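Local coordinates for glycoside hydrolase family 16 protein (Akkermansia muciniphila, PDB 6T2N) that probably hydrolyses internal beta-galactosidic linkages of mucin O-glycans as an endo-acting family 16 glycoside hydrolase, helping gut bacteria to begin mucin breakdown, at residues P90-R94 with T131-V135; A152-K156 with L220-F224; K158-P162 with A274-C280; G178-M182 with Y194-H198; P190-Y194 with T214-L220. All coordinates share one frame; numbering follows the deposited sequence.

Contact 1 of 5, residues P90-R94 with T131-V135; sequences PKNMR and TSGSV
Asn92 and Thr131 meet with their side chains crossing at about a right angle, and the amide of Asn92 supplies the one hydrogen bond between 90-94 and 131-135. Its ND2 donates to Thr131 OG1 over 3.2 Å at an N-H...O angle of 163°, and the hydroxyl oxygen lies close to the amide plane. The amide arrives there because CG stands anti to the carbonyl carbon of Asn92 (chi1 -54°). Asn92 CB, placed by the backbone, lies 3.4 Å from Ser132 O. Both polar ends have further partners: OD1 of Asn92 accepts from Thr87 and Arg89, ND2 also bonds to Glu103 O, and Thr131 OG1 is bonded to Glu107 and to His105 O. Met93 works differently. Beyond CG its chain is extended (chi2 161°), which carries SD to 4.0 Å from Val135 CG1, the two side chains meeting at a slant; the bend at chi3 turns only CE. Ser134 O lies 4.1 Å from the same sulfur. Leu102 packs on Met93 and Leu100 on Val135. Strands 93-96 and 127-136 belong to different sheets of the GH16 beta-sandwich, so this buried contact spans the two layers. Its chemistry is divided accordingly: a polar network fixes the amide's rotation at the Asn92 end, while dispersion between sulfur and methyl, which demands no precise direction, joins the layers at the Met93 end.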
# COMPACT_ATOMS: atom_id res chain seq x y z
N PRO A 90 17.57 -0.73 -10.45
CA PRO A 90 17.74 0.24 -9.35
C PRO A 90 17.15 1.64 -9.89
O PRO A 90 17.30 2.74 -9.31
CB PRO A 90 19.29 0.23 -9.24
CG PRO A 90 19.67 -1.17 -9.73
CD PRO A 90 18.82 -1.34 -10.95
N LYS A 91 17.00 1.80 -11.10
CA LYS A 91 16.62 3.05 -11.87
C LYS A 91 15.35 3.52 -11.19
O LYS A 91 15.31 4.75 -10.90
CB LYS A 91 16.50 2.88 -13.40
CG LYS A 91 16.05 4.13 -14.18
CD LYS A 91 16.04 4.03 -15.72
CE LYS A 91 15.90 5.39 -16.37
NZ LYS A 91 15.27 5.31 -17.70
N ASN A 92 14.49 2.52 -10.93
CA ASN A 92 13.15 2.59 -10.26
C ASN A 92 13.19 2.24 -8.76
O ASN A 92 12.31 2.75 -8.03
CB ASN A 92 12.16 1.70 -11.02
CG ASN A 92 12.10 2.02 -12.51
OD1 ASN A 92 12.31 1.15 -13.35
ND2 ASN A 92 11.76 3.27 -12.86
N MET A 93 14.19 1.49 -8.25
CA MET A 93 14.21 0.87 -6.89
C MET A 93 15.62 0.84 -6.29
O MET A 93 16.47 0.09 -6.80
CB MET A 93 13.79 -0.59 -7.02
CG MET A 93 12.67 -0.98 -6.11
SD MET A 93 11.89 -2.50 -6.71
CE MET A 93 13.13 -3.65 -6.12
N ARG A 94 15.86 1.54 -5.18
CA ARG A 94 17.23 1.55 -4.57
C ARG A 94 17.21 2.31 -3.24
O ARG A 94 16.25 3.11 -3.04
CB ARG A 94 18.20 2.27 -5.50
CG ARG A 94 17.59 3.62 -5.94
CD ARG A 94 18.78 4.44 -6.72
NE ARG A 94 18.48 5.82 -7.04
CZ ARG A 94 17.57 6.24 -7.88
NH1 ARG A 94 17.04 5.42 -8.69
NH2 ARG A 94 17.42 7.52 -8.12
N THR A 131 8.16 4.13 -16.35
CA THR A 131 8.64 3.02 -15.49
C THR A 131 8.53 3.58 -14.08
O THR A 131 8.58 4.80 -13.93
CB THR A 131 10.07 2.61 -15.90
OG1 THR A 131 10.87 3.79 -15.89
CG2 THR A 131 10.15 2.05 -17.30
N SER A 132 8.30 2.73 -13.11
CA SER A 132 8.37 3.15 -11.70
C SER A 132 8.71 1.91 -10.89
O SER A 132 8.93 0.84 -11.55
CB SER A 132 7.07 3.84 -11.28
OG SER A 132 7.19 4.44 -9.99
N GLY A 133 8.66 2.03 -9.56
CA GLY A 133 8.88 0.89 -8.62
C GLY A 133 7.70 0.58 -7.70
O GLY A 133 6.97 1.48 -7.29
N SER A 134 7.58 -0.69 -7.35
CA SER A 134 6.59 -1.24 -6.41
C SER A 134 7.27 -2.41 -5.71
O SER A 134 7.87 -3.28 -6.44
CB SER A 134 5.31 -1.68 -7.13
OG SER A 134 4.33 -2.15 -6.20
N VAL A 135 7.23 -2.40 -4.38
CA VAL A 135 7.68 -3.54 -3.52
C VAL A 135 6.47 -4.12 -2.80
O VAL A 135 5.57 -3.34 -2.42
CB VAL A 135 8.77 -3.12 -2.52
CG1 VAL A 135 10.10 -2.91 -3.21
CG2 VAL A 135 8.37 -1.90 -1.70

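Contact 2 of 5, residues A152-K156 with L220-F224; sequences AKVPK and LSDDF
Lys153 lays its CB over the centre of the Phe224 ring, a CH-pi contact in which the carbon sits 3.8 Å from the centroid and only 5° off the ring normal. The ring is thus met flat on its face by the base of the lysine, while Ala152 C approaches ring atom CD2 obliquely at 3.6 Å. Beyond CB the lysine follows the backbone of the loop. With CG anti to the backbone N (chi1 -153°) and the next torsion extended, CG and CD are laid along the loop, and a bend further out (chi3 111°) brings CE to 3.4 Å from Ser221 O. The methylenes share the loop carbonyls: Ser221 O is near CG, CD and CE alike, and Asp222 O lies 3.2 Å from CD and also close to CE. Apolar carbons, rather than the amino group, therefore make the nearest approaches to these oxygens.

The surrounding fold is the GH16 beta-sandwich. Strand 146-153 ends here beside strand 225-231, its antiparallel neighbour, and 220-224 is the loop leading into that neighbour; the backbones of Ala152 and His225 are hydrogen-bonded just beyond. Phe224 also touches Asp297, a ligand of the calcium ion, and its side chain lies about 7 Å from the metal.

Past the strand end, Val154 CG2 lies 4.3 Å from Leu220 CG, with Phe294 packed against the valine. Ser221 holds OG between its backbone N and carbonyl carbon. The hydroxyl consequently lies beside the extended Lys156 chain, 3.6 Å from CD, and Ser221 CB reaches 3.7 Å from Lys156 CB.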
# COMPACT_ATOMS: atom_id res chain seq x y z
N ALA A 152 7.43 8.61 5.22
CA ALA A 152 7.61 8.81 3.76
C ALA A 152 7.39 10.27 3.31
O ALA A 152 6.39 10.94 3.72
CB ALA A 152 6.69 7.86 3.01
N LYS A 153 8.27 10.72 2.42
CA LYS A 153 8.11 11.96 1.64
C LYS A 153 7.55 11.60 0.27
O LYS A 153 7.99 10.61 -0.29
CB LYS A 153 9.44 12.68 1.45
CG LYS A 153 9.26 14.17 1.26
CD LYS A 153 10.54 15.00 1.25
CE LYS A 153 10.75 15.54 -0.15
NZ LYS A 153 11.95 16.40 -0.21
N VAL A 154 6.58 12.36 -0.23
CA VAL A 154 5.88 11.97 -1.49
C VAL A 154 6.31 12.94 -2.58
O VAL A 154 6.60 14.12 -2.33
CB VAL A 154 4.33 11.93 -1.42
CG1 VAL A 154 3.84 10.78 -0.54
CG2 VAL A 154 3.66 13.24 -1.02
N PRO A 155 6.36 12.42 -3.83
CA PRO A 155 6.75 13.22 -4.98
C PRO A 155 5.61 14.21 -5.20
O PRO A 155 4.62 14.02 -4.62
CB PRO A 155 6.84 12.19 -6.10
CG PRO A 155 5.84 11.12 -5.68
CD PRO A 155 6.04 11.02 -4.19
N LYS A 156 5.81 15.22 -6.04
CA LYS A 156 4.70 16.12 -6.47
C LYS A 156 4.98 16.53 -7.91
O LYS A 156 5.95 17.31 -8.13
CB LYS A 156 4.56 17.32 -5.53
CG LYS A 156 3.70 18.45 -6.06
CD LYS A 156 3.58 19.63 -5.15
CE LYS A 156 2.31 20.40 -5.43
NZ LYS A 156 2.44 21.83 -5.06
N LEU A 220 2.47 19.13 1.42
CA LEU A 220 2.62 17.79 2.05
C LEU A 220 3.86 17.12 1.46
O LEU A 220 4.39 16.09 2.02
CB LEU A 220 1.32 17.03 1.74
CG LEU A 220 1.36 15.51 1.81
CD1 LEU A 220 1.44 15.04 3.25
CD2 LEU A 220 0.15 14.92 1.10
N SER A 221 4.28 17.67 0.32
CA SER A 221 5.45 17.18 -0.45
C SER A 221 6.72 17.75 0.17
O SER A 221 7.76 17.14 -0.03
CB SER A 221 5.33 17.54 -1.88
OG SER A 221 5.09 18.93 -2.00
N ASP A 222 6.66 18.84 0.94
CA ASP A 222 7.90 19.40 1.55
C ASP A 222 8.54 18.38 2.51
O ASP A 222 9.65 17.88 2.18
CB ASP A 222 7.69 20.75 2.26
CG ASP A 222 7.23 21.87 1.34
OD1 ASP A 222 6.91 21.60 0.14
OD2 ASP A 222 7.17 23.01 1.84
N ASP A 223 7.88 18.04 3.63
CA ASP A 223 8.47 17.14 4.65
C ASP A 223 7.94 15.71 4.57
O ASP A 223 6.94 15.43 3.87
CB ASP A 223 8.24 17.62 6.08
CG ASP A 223 8.73 19.02 6.30
OD1 ASP A 223 9.86 19.35 5.89
OD2 ASP A 223 7.97 19.77 6.87
N PHE A 224 8.69 14.85 5.25
CA PHE A 224 8.34 13.46 5.60
C PHE A 224 7.19 13.51 6.61
O PHE A 224 7.15 14.37 7.52
CB PHE A 224 9.56 12.76 6.23
CG PHE A 224 10.59 12.17 5.30
CD1 PHE A 224 11.61 12.94 4.76
CD2 PHE A 224 10.56 10.82 4.99
CE1 PHE A 224 12.56 12.38 3.92
CE2 PHE A 224 11.50 10.26 4.14
CZ PHE A 224 12.50 11.04 3.61

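Contact 3 of 5, residues K158-P162 with A274-C280; sequences KGIWP and AVGGTWC
Two successive glycines, Gly276 and Gly277, bend the chain round the benzo edge of the Trp161 indole, so that backbone rather than side chain borders the ring. Both have positive phi, and Gly276 O and Gly277 CA lie at the edge near the indole plane, the latter 3.8 Å from CZ3. This bend ends strand 267-275, which pairs antiparallel with strand 160-168 in one sheet of the GH16 beta-sandwich. Trp161 and Ala274 form a hydrogen-bonded pair: Trp161 N donates to Ala274 O at 3.0 Å and Ala274 N returns the bond to Trp161 O at 2.9 Å. Ile160 and Val275 are the adjoining non-hydrogen-bonded pair, and a third bond, Gly276 N to Gly159 O at 2.8 Å, carries the ladder past the end of the strands.

The side chains divide between the two faces. Trp161 and Ala274 share one, their CB atoms 4.1 Å apart. Ile160 and Val275 share the other, where Thr104 of strand 99-104 packs on both of them. The indole reaches the bend because CG is anti to its backbone N (chi1 -170°), a conformation that extends the ring along 276-280. There Cys280 makes an oblique sulfur-aromatic contact, with SG 5.3 Å from the centroid of the Trp161 six-membered ring, and its CB is 4.1 Å from Trp161 CE3.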
# COMPACT_ATOMS: atom_id res chain seq x y z
N LYS A 158 2.36 16.18 -12.02
CA LYS A 158 1.13 15.72 -12.72
C LYS A 158 1.20 14.20 -12.93
O LYS A 158 2.13 13.70 -13.55
CB LYS A 158 0.97 16.48 -14.04
CG LYS A 158 -0.42 16.57 -14.64
CD LYS A 158 -0.59 17.78 -15.53
CE LYS A 158 -1.94 17.86 -16.22
NZ LYS A 158 -2.33 16.57 -16.85
N GLY A 159 0.26 13.48 -12.34
CA GLY A 159 -0.09 12.09 -12.69
C GLY A 159 0.52 11.09 -11.72
O GLY A 159 0.12 9.90 -11.79
N ILE A 160 1.45 11.53 -10.87
CA ILE A 160 2.06 10.65 -9.85
C ILE A 160 0.99 10.19 -8.84
O ILE A 160 0.10 10.99 -8.46
CB ILE A 160 3.28 11.32 -9.17
CG1 ILE A 160 4.20 10.25 -8.60
CG2 ILE A 160 2.89 12.36 -8.13
CD1 ILE A 160 4.70 9.31 -9.68
N TRP A 161 1.10 8.94 -8.41
CA TRP A 161 0.17 8.28 -7.48
C TRP A 161 0.98 7.43 -6.51
O TRP A 161 1.18 6.23 -6.69
CB TRP A 161 -0.86 7.49 -8.27
CG TRP A 161 -2.03 6.94 -7.51
CD1 TRP A 161 -2.18 6.75 -6.17
CD2 TRP A 161 -3.18 6.38 -8.13
NE1 TRP A 161 -3.36 6.14 -5.91
CE2 TRP A 161 -4.01 5.92 -7.09
CE3 TRP A 161 -3.60 6.26 -9.46
CZ2 TRP A 161 -5.24 5.32 -7.37
CZ3 TRP A 161 -4.82 5.69 -9.74
CH2 TRP A 161 -5.63 5.21 -8.69
N PRO A 162 1.50 8.06 -5.44
CA PRO A 162 2.19 7.32 -4.41
C PRO A 162 1.10 6.69 -3.54
O PRO A 162 0.05 7.30 -3.35
CB PRO A 162 3.01 8.38 -3.66
CG PRO A 162 2.36 9.74 -4.01
CD PRO A 162 1.45 9.51 -5.20
N ALA A 274 2.40 4.64 -8.75
CA ALA A 274 1.77 4.49 -10.07
C ALA A 274 1.80 5.84 -10.79
O ALA A 274 2.27 6.81 -10.19
CB ALA A 274 0.37 3.99 -9.94
N VAL A 275 1.39 5.83 -12.05
CA VAL A 275 1.29 7.02 -12.94
C VAL A 275 -0.10 6.91 -13.57
O VAL A 275 -0.51 5.77 -13.90
CB VAL A 275 2.44 7.05 -13.97
CG1 VAL A 275 2.41 8.31 -14.80
CG2 VAL A 275 3.78 6.95 -13.30
N GLY A 276 -0.82 8.02 -13.65
CA GLY A 276 -2.17 8.03 -14.22
C GLY A 276 -3.07 7.11 -13.42
O GLY A 276 -2.90 7.01 -12.22
N GLY A 277 -4.01 6.45 -14.07
CA GLY A 277 -5.29 6.02 -13.46
C GLY A 277 -6.50 6.64 -14.17
O GLY A 277 -6.38 7.80 -14.70
N THR A 278 -7.61 5.91 -14.21
CA THR A 278 -8.92 6.37 -14.76
C THR A 278 -9.35 7.64 -13.98
O THR A 278 -9.96 8.56 -14.55
CB THR A 278 -9.95 5.23 -14.70
OG1 THR A 278 -9.87 4.75 -13.36
CG2 THR A 278 -9.70 4.08 -15.66
N TRP A 279 -9.03 7.69 -12.69
CA TRP A 279 -9.04 8.98 -11.95
C TRP A 279 -7.67 9.17 -11.34
O TRP A 279 -7.26 8.37 -10.49
CB TRP A 279 -10.17 9.17 -10.94
CG TRP A 279 -10.80 10.51 -11.17
CD1 TRP A 279 -10.31 11.73 -10.80
CD2 TRP A 279 -11.97 10.76 -11.97
NE1 TRP A 279 -11.13 12.73 -11.26
CE2 TRP A 279 -12.15 12.17 -11.98
CE3 TRP A 279 -12.89 9.94 -12.64
CZ2 TRP A 279 -13.23 12.76 -12.65
CZ3 TRP A 279 -13.94 10.54 -13.29
CH2 TRP A 279 -14.11 11.93 -13.30
N CYS A 280 -7.05 10.18 -11.92
CA CYS A 280 -5.74 10.80 -11.65
C CYS A 280 -5.44 11.48 -12.99
O CYS A 280 -5.40 10.77 -14.01
CB CYS A 280 -4.66 9.81 -11.19
SG CYS A 280 -3.23 10.59 -10.36

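Contact 4 of 5, residues G178-M182 with Y194-H198; sequences GEIDM and YSTFH
Glu179 and Asp181, both facing His198 across a pair of antiparallel strands, sit in the sequence Glu-Ile-Asp-Met-Leu-Glu, which ends at Glu184 and matches the GH16 signature motif. In relatives the two glutamates of that signature serve as nucleophile and acid/base, so this is probably the active-site face. His198 NE2 donates to Asp181 OD2 over 2.9 Å. The oxygen lies within 2° of the imidazole plane and is met on its syn side, although the nitrogen stands 35° out of the carboxylate plane. With ND1 bonded to Asp208, both ring nitrogens are engaged, which fixes the rotation of the ring. Glu179 runs alongside the histidine and points the same way, its CB 3.7 Å from His198 CB and its OE1 bonded to Trp174 NE1.

Alternate residues face the interior of the beta-sandwich. Ile180 CG2 touches Phe197 CE1 at 3.7 Å, the phenyl being approached obliquely, and Leu238 of strand 235-240 in the other sheet packs on both. The backbone ladder supports this alternation: strand axes 179-181 and 194-198 run 175° apart, with Asp181 N to Thr196 O at 2.9 Å and the return bond, Thr196 N to Asp181 O, at 3.1 Å. At the next hydrogen-bonded pair His198 N donates to Glu179 O at 2.9 Å, whereas the reverse bond is weak. Where the chain turns a corner, Ser195 OG donates to Met182 O at 2.9 Å.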
# COMPACT_ATOMS: atom_id res chain seq x y z
N GLY A 178 -10.42 -7.77 1.24
CA GLY A 178 -9.99 -6.55 1.98
C GLY A 178 -8.77 -5.77 1.42
O GLY A 178 -7.84 -6.35 0.83
N GLU A 179 -8.79 -4.47 1.65
CA GLU A 179 -7.77 -3.51 1.24
C GLU A 179 -7.76 -2.33 2.21
O GLU A 179 -8.78 -1.66 2.37
CB GLU A 179 -8.02 -3.01 -0.18
CG GLU A 179 -6.72 -2.45 -0.81
CD GLU A 179 -6.90 -1.62 -2.08
OE1 GLU A 179 -7.54 -2.12 -3.06
OE2 GLU A 179 -6.49 -0.45 -2.04
N ILE A 180 -6.58 -2.06 2.77
CA ILE A 180 -6.29 -0.95 3.73
C ILE A 180 -5.27 -0.02 3.05
O ILE A 180 -4.12 -0.43 2.91
CB ILE A 180 -5.74 -1.53 5.04
CG1 ILE A 180 -6.62 -2.67 5.55
CG2 ILE A 180 -5.52 -0.46 6.09
CD1 ILE A 180 -5.92 -3.51 6.57
N ASP A 181 -5.74 1.14 2.63
CA ASP A 181 -4.99 2.22 1.97
C ASP A 181 -4.54 3.24 3.02
O ASP A 181 -5.35 4.17 3.31
CB ASP A 181 -5.93 2.88 0.95
CG ASP A 181 -6.50 1.88 -0.08
OD1 ASP A 181 -5.98 0.74 -0.12
OD2 ASP A 181 -7.36 2.31 -0.90
N MET A 182 -3.33 3.09 3.60
CA MET A 182 -2.86 4.06 4.64
C MET A 182 -2.66 5.42 3.94
O MET A 182 -3.13 6.47 4.50
CB MET A 182 -1.61 3.58 5.40
CG MET A 182 -1.70 2.15 5.88
SD MET A 182 -0.21 1.48 6.75
CE MET A 182 0.40 2.93 7.62
N TYR A 194 -5.71 10.65 1.29
CA TYR A 194 -6.81 9.66 1.33
C TYR A 194 -6.36 8.40 2.06
O TYR A 194 -5.40 7.80 1.61
CB TYR A 194 -7.18 9.23 -0.08
CG TYR A 194 -7.89 10.30 -0.88
CD1 TYR A 194 -7.17 11.27 -1.58
CD2 TYR A 194 -9.27 10.37 -0.91
CE1 TYR A 194 -7.82 12.28 -2.28
CE2 TYR A 194 -9.93 11.38 -1.61
CZ TYR A 194 -9.20 12.34 -2.29
OH TYR A 194 -9.85 13.33 -2.99
N SER A 195 -7.06 8.00 3.11
CA SER A 195 -7.00 6.64 3.72
C SER A 195 -8.39 6.00 3.65
O SER A 195 -9.41 6.76 3.72
CB SER A 195 -6.50 6.70 5.11
OG SER A 195 -5.61 7.80 5.24
N THR A 196 -8.43 4.71 3.33
CA THR A 196 -9.57 4.10 2.60
C THR A 196 -9.53 2.59 2.84
O THR A 196 -8.44 2.03 2.84
CB THR A 196 -9.63 4.59 1.14
OG1 THR A 196 -9.88 6.00 1.05
CG2 THR A 196 -10.76 4.00 0.33
N PHE A 197 -10.69 2.01 3.19
CA PHE A 197 -10.91 0.56 3.36
C PHE A 197 -11.85 0.07 2.27
O PHE A 197 -12.74 0.83 1.85
CB PHE A 197 -11.47 0.31 4.75
CG PHE A 197 -10.49 0.79 5.82
CD1 PHE A 197 -9.56 -0.03 6.32
CD2 PHE A 197 -10.73 2.04 6.44
CE1 PHE A 197 -8.87 0.37 7.44
CE2 PHE A 197 -10.04 2.43 7.57
CZ PHE A 197 -9.12 1.59 8.07
N HIS A 198 -11.58 -1.12 1.74
CA HIS A 198 -12.30 -1.65 0.56
C HIS A 198 -12.62 -3.05 0.98
O HIS A 198 -11.74 -3.68 1.63
CB HIS A 198 -11.47 -1.73 -0.75
CG HIS A 198 -10.96 -0.45 -1.31
ND1 HIS A 198 -11.69 0.30 -2.21
CD2 HIS A 198 -9.81 0.22 -1.10
CE1 HIS A 198 -11.02 1.37 -2.53
NE2 HIS A 198 -9.87 1.35 -1.85

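Contact 5 of 5, residues P190-Y194 with T214-L220; sequences PDVVY and TVKIENL
Asp191 O is approached by two donors from 214-220: Ile217 N makes a hydrogen bond of 2.7 Å, and Lys216 CA adds a CA-H...O contact at 3.3 Å. The carboxylate of the same residue turns to the following bend. Its CG is anti to the carbonyl carbon (chi1 -74°), which puts OD1 3.2 Å from Leu220 N, a donor standing 50° above the carboxylate plane. OD2 takes a weak bond from Asn219 N, so one carboxylate accepts from two successive backbone N-H groups, one of them weakly, and helps to hold the bend. Lys216 NZ lies 5.0 Å from Asp191 OD2, near enough for the opposite charges perhaps to help without contact.

Val193 N donates to Val215 O at 2.8 Å and Val215 N to Val193 O at 2.9 Å. The side chains of Val193 and Leu220 cross at about a right angle, with Val193 CG2 3.8 Å from Leu220 CD2; Tyr227 packs on both residues. On the opposite face Val192 CG1 meets Thr214 CB at 4.0 Å. The axes of strands 192-194 and 214-216 run 162° apart, an antiparallel pair in one sheet of the GH16 beta-sandwich (jelly roll), continued by a bend that the aspartate helps to hold.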
# COMPACT_ATOMS: atom_id res chain seq x y z
N PRO A 190 -2.92 17.65 -4.38
CA PRO A 190 -1.65 17.11 -3.89
C PRO A 190 -1.34 17.31 -2.40
O PRO A 190 -0.40 16.69 -1.95
CB PRO A 190 -0.61 17.92 -4.68
CG PRO A 190 -1.27 19.26 -4.90
CD PRO A 190 -2.76 18.99 -4.98
N ASP A 191 -2.10 18.18 -1.71
CA ASP A 191 -2.01 18.37 -0.24
C ASP A 191 -3.02 17.46 0.50
O ASP A 191 -3.05 17.47 1.75
CB ASP A 191 -2.20 19.85 0.12
CG ASP A 191 -0.99 20.72 -0.21
OD1 ASP A 191 0.06 20.13 -0.49
OD2 ASP A 191 -1.12 22.00 -0.16
N VAL A 192 -3.82 16.68 -0.22
CA VAL A 192 -4.83 15.79 0.39
C VAL A 192 -4.28 14.36 0.44
O VAL A 192 -3.91 13.81 -0.65
CB VAL A 192 -6.16 15.81 -0.38
CG1 VAL A 192 -7.16 14.85 0.25
CG2 VAL A 192 -6.74 17.21 -0.49
N VAL A 193 -4.33 13.81 1.66
CA VAL A 193 -4.15 12.38 2.03
C VAL A 193 -5.52 11.70 2.11
O VAL A 193 -6.35 12.14 2.98
CB VAL A 193 -3.45 12.22 3.40
CG1 VAL A 193 -3.27 10.77 3.77
CG2 VAL A 193 -2.11 12.94 3.48
N TYR A 194 -5.71 10.65 1.29
CA TYR A 194 -6.81 9.66 1.33
C TYR A 194 -6.36 8.40 2.06
O TYR A 194 -5.40 7.80 1.61
CB TYR A 194 -7.18 9.23 -0.08
CG TYR A 194 -7.89 10.30 -0.88
CD1 TYR A 194 -7.17 11.27 -1.58
CD2 TYR A 194 -9.27 10.37 -0.91
CE1 TYR A 194 -7.82 12.28 -2.28
CE2 TYR A 194 -9.93 11.38 -1.61
CZ TYR A 194 -9.20 12.34 -2.29
OH TYR A 194 -9.85 13.33 -2.99
N THR A 214 -10.18 11.68 4.62
CA THR A 214 -9.20 12.60 4.02
C THR A 214 -8.66 13.51 5.13
O THR A 214 -9.46 13.91 5.98
CB THR A 214 -9.85 13.42 2.89
OG1 THR A 214 -10.27 14.73 3.32
CG2 THR A 214 -11.06 12.73 2.33
N VAL A 215 -7.38 13.85 5.12
CA VAL A 215 -6.92 15.13 5.72
C VAL A 215 -6.10 15.89 4.67
O VAL A 215 -5.44 15.23 3.80
CB VAL A 215 -6.15 14.93 7.04
CG1 VAL A 215 -6.92 14.04 7.98
CG2 VAL A 215 -4.76 14.36 6.84
N LYS A 216 -6.23 17.22 4.70
CA LYS A 216 -5.38 18.18 3.96
C LYS A 216 -4.17 18.45 4.85
O LYS A 216 -4.38 18.81 6.01
CB LYS A 216 -6.18 19.44 3.61
CG LYS A 216 -5.50 20.37 2.60
CD LYS A 216 -6.42 21.21 1.71
CE LYS A 216 -5.77 21.58 0.38
NZ LYS A 216 -5.98 23.00 -0.02
N ILE A 217 -2.96 18.21 4.36
CA ILE A 217 -1.72 18.79 4.97
C ILE A 217 -1.12 19.79 3.97
O ILE A 217 -0.90 19.42 2.82
CB ILE A 217 -0.79 17.65 5.37
CG1 ILE A 217 -1.39 16.87 6.53
CG2 ILE A 217 0.59 18.18 5.75
CD1 ILE A 217 -0.67 15.57 6.82
N GLU A 218 -0.91 21.04 4.37
CA GLU A 218 -0.46 22.11 3.43
C GLU A 218 1.02 21.92 3.11
O GLU A 218 1.80 21.66 4.03
CB GLU A 218 -0.78 23.48 4.02
CG GLU A 218 -1.76 24.26 3.18
CD GLU A 218 -1.57 25.74 3.49
OE1 GLU A 218 -1.73 26.13 4.67
OE2 GLU A 218 -1.16 26.48 2.59
N ASN A 219 1.38 22.00 1.82
CA ASN A 219 2.69 21.57 1.24
C ASN A 219 3.12 20.21 1.83
O ASN A 219 4.03 20.16 2.66
CB ASN A 219 3.72 22.68 1.43
CG ASN A 219 3.16 24.07 1.23
OD1 ASN A 219 2.92 24.79 2.19
ND2 ASN A 219 2.96 24.47 -0.02
N LEU A 220 2.47 19.13 1.42
CA LEU A 220 2.62 17.79 2.05
C LEU A 220 3.86 17.12 1.46
O LEU A 220 4.39 16.09 2.02
CB LEU A 220 1.32 17.03 1.74
CG LEU A 220 1.36 15.51 1.81
CD1 LEU A 220 1.44 15.04 3.25
CD2 LEU A 220 0.15 14.92 1.10

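Following the chain from the N terminus, contact 1 closes first, bringing 131-135 back to 90-94 and joining the two sheets of the sandwich. Contact 2 then opens at 152-156 and contact 3 at 158-162. Within both spans lie contact 4, between 178-182 and 194-198, and contact 5, between 190-194 and 214-220; these two overlap at Tyr194 on strand 192-198. Contact 2 closes at 220-224, sharing Leu220 with contact 5, and contact 3 only at 274-280, so contacts 2 and 3 cross. They touch through Pro155 and Ile160. Contacts 3, 4 and 5 join strands of one sheet, while contact 2 ties the end of strand 146-153, in the other sheet, to the loop leading from strand 211-216 into strand 225-231.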